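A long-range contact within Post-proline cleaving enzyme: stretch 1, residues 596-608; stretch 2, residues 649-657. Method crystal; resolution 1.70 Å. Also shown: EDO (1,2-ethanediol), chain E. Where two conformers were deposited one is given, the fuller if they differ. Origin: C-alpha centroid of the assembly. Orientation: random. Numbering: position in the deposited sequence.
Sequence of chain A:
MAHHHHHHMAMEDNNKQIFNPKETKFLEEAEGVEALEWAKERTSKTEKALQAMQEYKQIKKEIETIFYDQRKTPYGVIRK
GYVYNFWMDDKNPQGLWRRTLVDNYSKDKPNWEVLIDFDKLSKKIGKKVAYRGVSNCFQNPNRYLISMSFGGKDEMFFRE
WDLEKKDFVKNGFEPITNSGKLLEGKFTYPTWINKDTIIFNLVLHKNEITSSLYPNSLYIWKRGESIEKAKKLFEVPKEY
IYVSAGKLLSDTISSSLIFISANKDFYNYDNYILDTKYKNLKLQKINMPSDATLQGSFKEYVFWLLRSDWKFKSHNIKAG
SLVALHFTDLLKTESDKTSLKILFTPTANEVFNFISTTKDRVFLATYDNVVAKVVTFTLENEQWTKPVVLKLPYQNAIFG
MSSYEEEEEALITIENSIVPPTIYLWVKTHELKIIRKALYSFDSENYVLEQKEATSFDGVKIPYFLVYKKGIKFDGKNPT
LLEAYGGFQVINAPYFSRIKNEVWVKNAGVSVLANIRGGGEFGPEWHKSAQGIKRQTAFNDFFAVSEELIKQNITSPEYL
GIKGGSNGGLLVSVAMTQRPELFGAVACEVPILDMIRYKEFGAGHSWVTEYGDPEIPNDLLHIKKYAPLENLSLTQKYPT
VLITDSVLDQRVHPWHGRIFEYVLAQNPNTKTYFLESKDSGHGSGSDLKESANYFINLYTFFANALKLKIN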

# COMPACT_ATOMS: atom_id res chain seq x y z
N ILE A 596 8.34 -13.71 17.76
CA ILE A 596 8.53 -13.57 19.20
C ILE A 596 8.95 -12.14 19.59
O ILE A 596 8.47 -11.58 20.61
N ARG A 597 9.84 -11.54 18.79
CA ARG A 597 10.51 -10.28 19.12
C ARG A 597 10.03 -9.10 18.29
O ARG A 597 10.59 -8.02 18.42
N TYR A 598 8.99 -9.29 17.49
CA TYR A 598 8.58 -8.24 16.51
C TYR A 598 8.30 -6.90 17.15
O TYR A 598 8.54 -5.87 16.52
N LYS A 599 7.84 -6.88 18.41
CA LYS A 599 7.53 -5.60 19.04
C LYS A 599 8.77 -4.73 19.27
O LYS A 599 8.63 -3.52 19.44
N GLU A 600 9.94 -5.35 19.33
CA GLU A 600 11.18 -4.65 19.61
C GLU A 600 11.77 -3.91 18.43
O GLU A 600 12.73 -3.21 18.60
N PHE A 601 11.20 -4.07 17.23
CA PHE A 601 11.85 -3.61 16.00
C PHE A 601 10.89 -2.75 15.18
O PHE A 601 9.72 -3.13 14.99
N GLY A 602 11.38 -1.60 14.69
CA GLY A 602 10.56 -0.76 13.81
C GLY A 602 9.24 -0.36 14.47
O GLY A 602 9.23 -0.08 15.68
N ALA A 603 8.15 -0.42 13.69
CA ALA A 603 6.79 -0.09 14.15
C ALA A 603 6.06 -1.31 14.74
O ALA A 603 4.84 -1.32 14.83
N GLY A 604 6.80 -2.31 15.22
CA GLY A 604 6.19 -3.56 15.71
C GLY A 604 5.06 -3.49 16.70
O GLY A 604 4.14 -4.29 16.66
N HIS A 605 5.12 -2.53 17.63
CA HIS A 605 4.02 -2.34 18.55
C HIS A 605 2.70 -2.10 17.82
O HIS A 605 1.62 -2.40 18.36
N SER A 606 2.75 -1.61 16.59
CA SER A 606 1.48 -1.31 15.92
C SER A 606 0.63 -2.53 15.55
O SER A 606 -0.55 -2.42 15.34
N TRP A 607 1.22 -3.71 15.52
CA TRP A 607 0.55 -4.90 15.03
C TRP A 607 0.22 -5.96 16.07
O TRP A 607 -0.12 -7.09 15.70
N VAL A 608 0.23 -5.60 17.34
CA VAL A 608 -0.13 -6.54 18.36
C VAL A 608 -1.53 -7.12 18.15
O VAL A 608 -1.79 -8.27 18.46
N ASP A 649 14.58 0.41 6.17
CA ASP A 649 13.22 -0.09 6.40
C ASP A 649 12.88 0.22 7.85
O ASP A 649 13.29 -0.48 8.76
N GLN A 650 12.16 1.30 8.03
CA GLN A 650 11.66 1.70 9.33
C GLN A 650 10.30 1.09 9.71
O GLN A 650 9.79 1.37 10.83
N ARG A 651 9.68 0.35 8.82
CA ARG A 651 8.39 -0.26 9.08
C ARG A 651 8.65 -1.52 9.95
O ARG A 651 8.29 -1.56 11.10
N VAL A 652 9.31 -2.54 9.38
CA VAL A 652 9.52 -3.78 10.09
C VAL A 652 10.93 -3.91 10.67
O VAL A 652 11.10 -4.66 11.63
N HIS A 653 11.92 -3.21 10.10
CA HIS A 653 13.33 -3.27 10.48
C HIS A 653 14.04 -4.41 9.71
O HIS A 653 13.49 -5.47 9.54
N PRO A 654 15.25 -4.17 9.24
CA PRO A 654 15.94 -5.30 8.55
C PRO A 654 16.32 -6.54 9.37
O PRO A 654 16.72 -7.54 8.78
N TRP A 655 16.22 -6.46 10.71
CA TRP A 655 16.48 -7.58 11.59
C TRP A 655 15.81 -8.87 11.07
O TRP A 655 16.41 -9.91 11.02
N HIS A 656 14.56 -8.75 10.62
CA HIS A 656 13.82 -9.96 10.24
C HIS A 656 14.47 -10.72 9.11
O HIS A 656 14.59 -11.95 9.17
N GLY A 657 14.88 -10.00 8.09
CA GLY A 657 15.52 -10.64 6.91
C GLY A 657 16.93 -11.12 7.29
O GLY A 657 17.35 -12.24 6.93

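Long-range contacts between loops are often organised by one aromatic side chain that meets several partners at once, and the pairing of residues 596-608 with 649-657 in this post-proline cleaving enzyme is a clear example. Phe601, buried and pointing toward the other stretch, contributes the largest covered area. Its chi1 of -67° (m) lays the ring against Trp655, which also points inward with chi1 t. The two form an offset stack: the Phe601 ring and the five-membered ring of Trp655 lie 3.9 Å apart between centroids, with planes only 6° from parallel, and Phe601 CE2 comes within 3.5 Å of Trp655 CD1. Trp655 CB sits over the phenyl face as well, a CH-pi contact. His653, chi1 t, presents its ring face to the edge of Phe601, while its ND1 accepts a hydrogen bond from Trp655 N (2.9 Å), capping the helix. One imidazole thus serves both the packing and the helix start.

Beside this cluster the backbones come close. Gly602 has no side chain, and a CB there would clash with Arg651 O. That carbonyl instead accepts a nearly linear hydrogen bond from Ala603 N (2.8 Å), and it also meets the edge of the Trp607 indole, 3.3 Å from CH2. Trp607, chi1 m, points inward too, its CH2 reaching Val652 CG1 at 3.9 Å. Although the CA-to-CB bond of Arg651 points away, its CG still lies 4.0 Å from Trp607 CZ2.

Polar groups complete the contact. Arg597 NH1 approaches Trp655 CZ2 at 3.7 Å while its guanidinium forms a salt bridge with Glu600. A water bridges the stretches, donating to Tyr598 O (2.8 Å) and hydrogen-bonding His656 NE2 (2.8 Å). Gly602 N donates to O2 of an ethanediol (2.7 Å), probably acquired from the crystallisation liquor.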

# COMPACT_ATOMS: atom_id res chain seq x y z
CB ILE A 596 9.51 -14.62 19.76
CG1 ILE A 596 9.07 -16.03 19.36
CG2 ILE A 596 9.58 -14.51 21.27
CD1 ILE A 596 9.76 -17.15 20.15
CB ARG A 597 12.04 -10.43 18.93
CG ARG A 597 12.62 -11.52 19.83
CD ARG A 597 14.15 -11.46 19.95
NE ARG A 597 14.67 -10.18 20.36
CZ ARG A 597 15.90 -9.72 20.11
NH1 ARG A 597 16.79 -10.45 19.49
NH2 ARG A 597 16.24 -8.51 20.52
CB TYR A 598 7.43 -8.65 15.57
CG TYR A 598 6.07 -8.66 16.19
CD1 TYR A 598 5.28 -7.53 16.18
CD2 TYR A 598 5.56 -9.82 16.75
CE1 TYR A 598 4.04 -7.53 16.74
CE2 TYR A 598 4.31 -9.86 17.30
CZ TYR A 598 3.53 -8.69 17.28
OH TYR A 598 2.27 -8.65 17.82
CB LYS A 599 6.80 -5.75 20.39
CG LYS A 599 5.45 -6.45 20.32
CD LYS A 599 4.68 -6.53 21.64
CE LYS A 599 5.44 -7.13 22.85
NZ LYS A 599 4.61 -7.09 24.10
CB GLU A 600 12.22 -5.65 20.13
CG GLU A 600 11.84 -6.34 21.41
CD GLU A 600 12.90 -7.38 21.76
OE1 GLU A 600 14.08 -6.97 21.96
OE2 GLU A 600 12.58 -8.60 21.84
CB PHE A 601 12.31 -4.80 15.15
CG PHE A 601 13.41 -5.59 15.80
CD1 PHE A 601 14.73 -5.14 15.74
CD2 PHE A 601 13.14 -6.74 16.50
CE1 PHE A 601 15.74 -5.85 16.37
CE2 PHE A 601 14.13 -7.43 17.19
CZ PHE A 601 15.45 -7.01 17.09
CB ALA A 603 5.96 0.49 13.00
CB HIS A 605 4.35 -1.16 19.48
CG HIS A 605 5.20 -1.57 20.62
ND1 HIS A 605 6.56 -1.77 20.53
CD2 HIS A 605 4.85 -1.88 21.89
CE1 HIS A 605 7.02 -2.16 21.71
NE2 HIS A 605 6.01 -2.25 22.55
CB SER A 606 1.73 -0.34 14.79
OG SER A 606 2.38 -0.94 13.82
CB TRP A 607 1.37 -5.52 13.91
CG TRP A 607 1.78 -4.51 12.86
CD1 TRP A 607 0.94 -3.66 12.16
CD2 TRP A 607 3.12 -4.22 12.41
NE1 TRP A 607 1.68 -2.89 11.31
CE2 TRP A 607 3.01 -3.16 11.48
CE3 TRP A 607 4.41 -4.72 12.74
CZ2 TRP A 607 4.10 -2.61 10.84
CZ3 TRP A 607 5.53 -4.15 12.12
CH2 TRP A 607 5.35 -3.09 11.14
CB VAL A 608 0.02 -5.89 19.75
CG1 VAL A 608 -0.55 -6.84 20.78
CG2 VAL A 608 1.50 -5.61 20.03
CB ASP A 649 13.12 -1.59 6.08
CG ASP A 649 11.67 -2.13 6.17
OD1 ASP A 649 10.83 -1.68 7.02
OD2 ASP A 649 11.39 -3.07 5.38
CB GLN A 650 11.55 3.23 9.37
CG GLN A 650 12.90 3.88 9.05
CD GLN A 650 12.84 5.40 9.10
OE1 GLN A 650 11.91 5.98 8.58
NE2 GLN A 650 13.84 6.03 9.78
CB ARG A 651 7.68 -0.61 7.77
CG ARG A 651 6.19 -0.92 7.88
CD ARG A 651 5.33 0.33 8.15
NE ARG A 651 5.71 1.29 7.14
CZ ARG A 651 5.35 1.23 5.87
NH1 ARG A 651 4.44 0.33 5.46
NH2 ARG A 651 5.94 2.03 4.96
CB VAL A 652 9.22 -5.03 9.21
CG1 VAL A 652 7.78 -5.07 8.77
CG2 VAL A 652 10.10 -5.04 7.98
CB HIS A 653 13.51 -3.43 11.99
CG HIS A 653 14.91 -3.16 12.49
ND1 HIS A 653 15.97 -4.01 12.31
CD2 HIS A 653 15.38 -2.15 13.25
CE1 HIS A 653 17.05 -3.51 12.87
NE2 HIS A 653 16.71 -2.39 13.48
CB PRO A 654 17.23 -4.66 8.04
CG PRO A 654 17.49 -3.48 8.91
CD PRO A 654 16.10 -2.97 9.28
CB TRP A 655 15.93 -7.31 12.98
CG TRP A 655 15.78 -8.54 13.85
CD1 TRP A 655 14.63 -9.14 14.23
CD2 TRP A 655 16.83 -9.31 14.43
NE1 TRP A 655 14.86 -10.22 15.02
CE2 TRP A 655 16.21 -10.35 15.19
CE3 TRP A 655 18.21 -9.20 14.42
CZ2 TRP A 655 16.94 -11.29 15.90
CZ3 TRP A 655 18.94 -10.15 15.18
CH2 TRP A 655 18.29 -11.17 15.88
CB HIS A 656 12.34 -9.64 9.91
CG HIS A 656 11.61 -9.00 11.03
ND1 HIS A 656 11.04 -9.73 12.05
CD2 HIS A 656 11.32 -7.70 11.30
CE1 HIS A 656 10.44 -8.91 12.90
NE2 HIS A 656 10.63 -7.67 12.48
C1 EDO E . 13.56 1.56 14.87
O1 EDO E . 13.49 1.32 13.46
C2 EDO E . 14.33 0.49 15.61
O2 EDO E . 13.54 -0.64 16.00
O HOH W 1 9.00 -5.70 13.73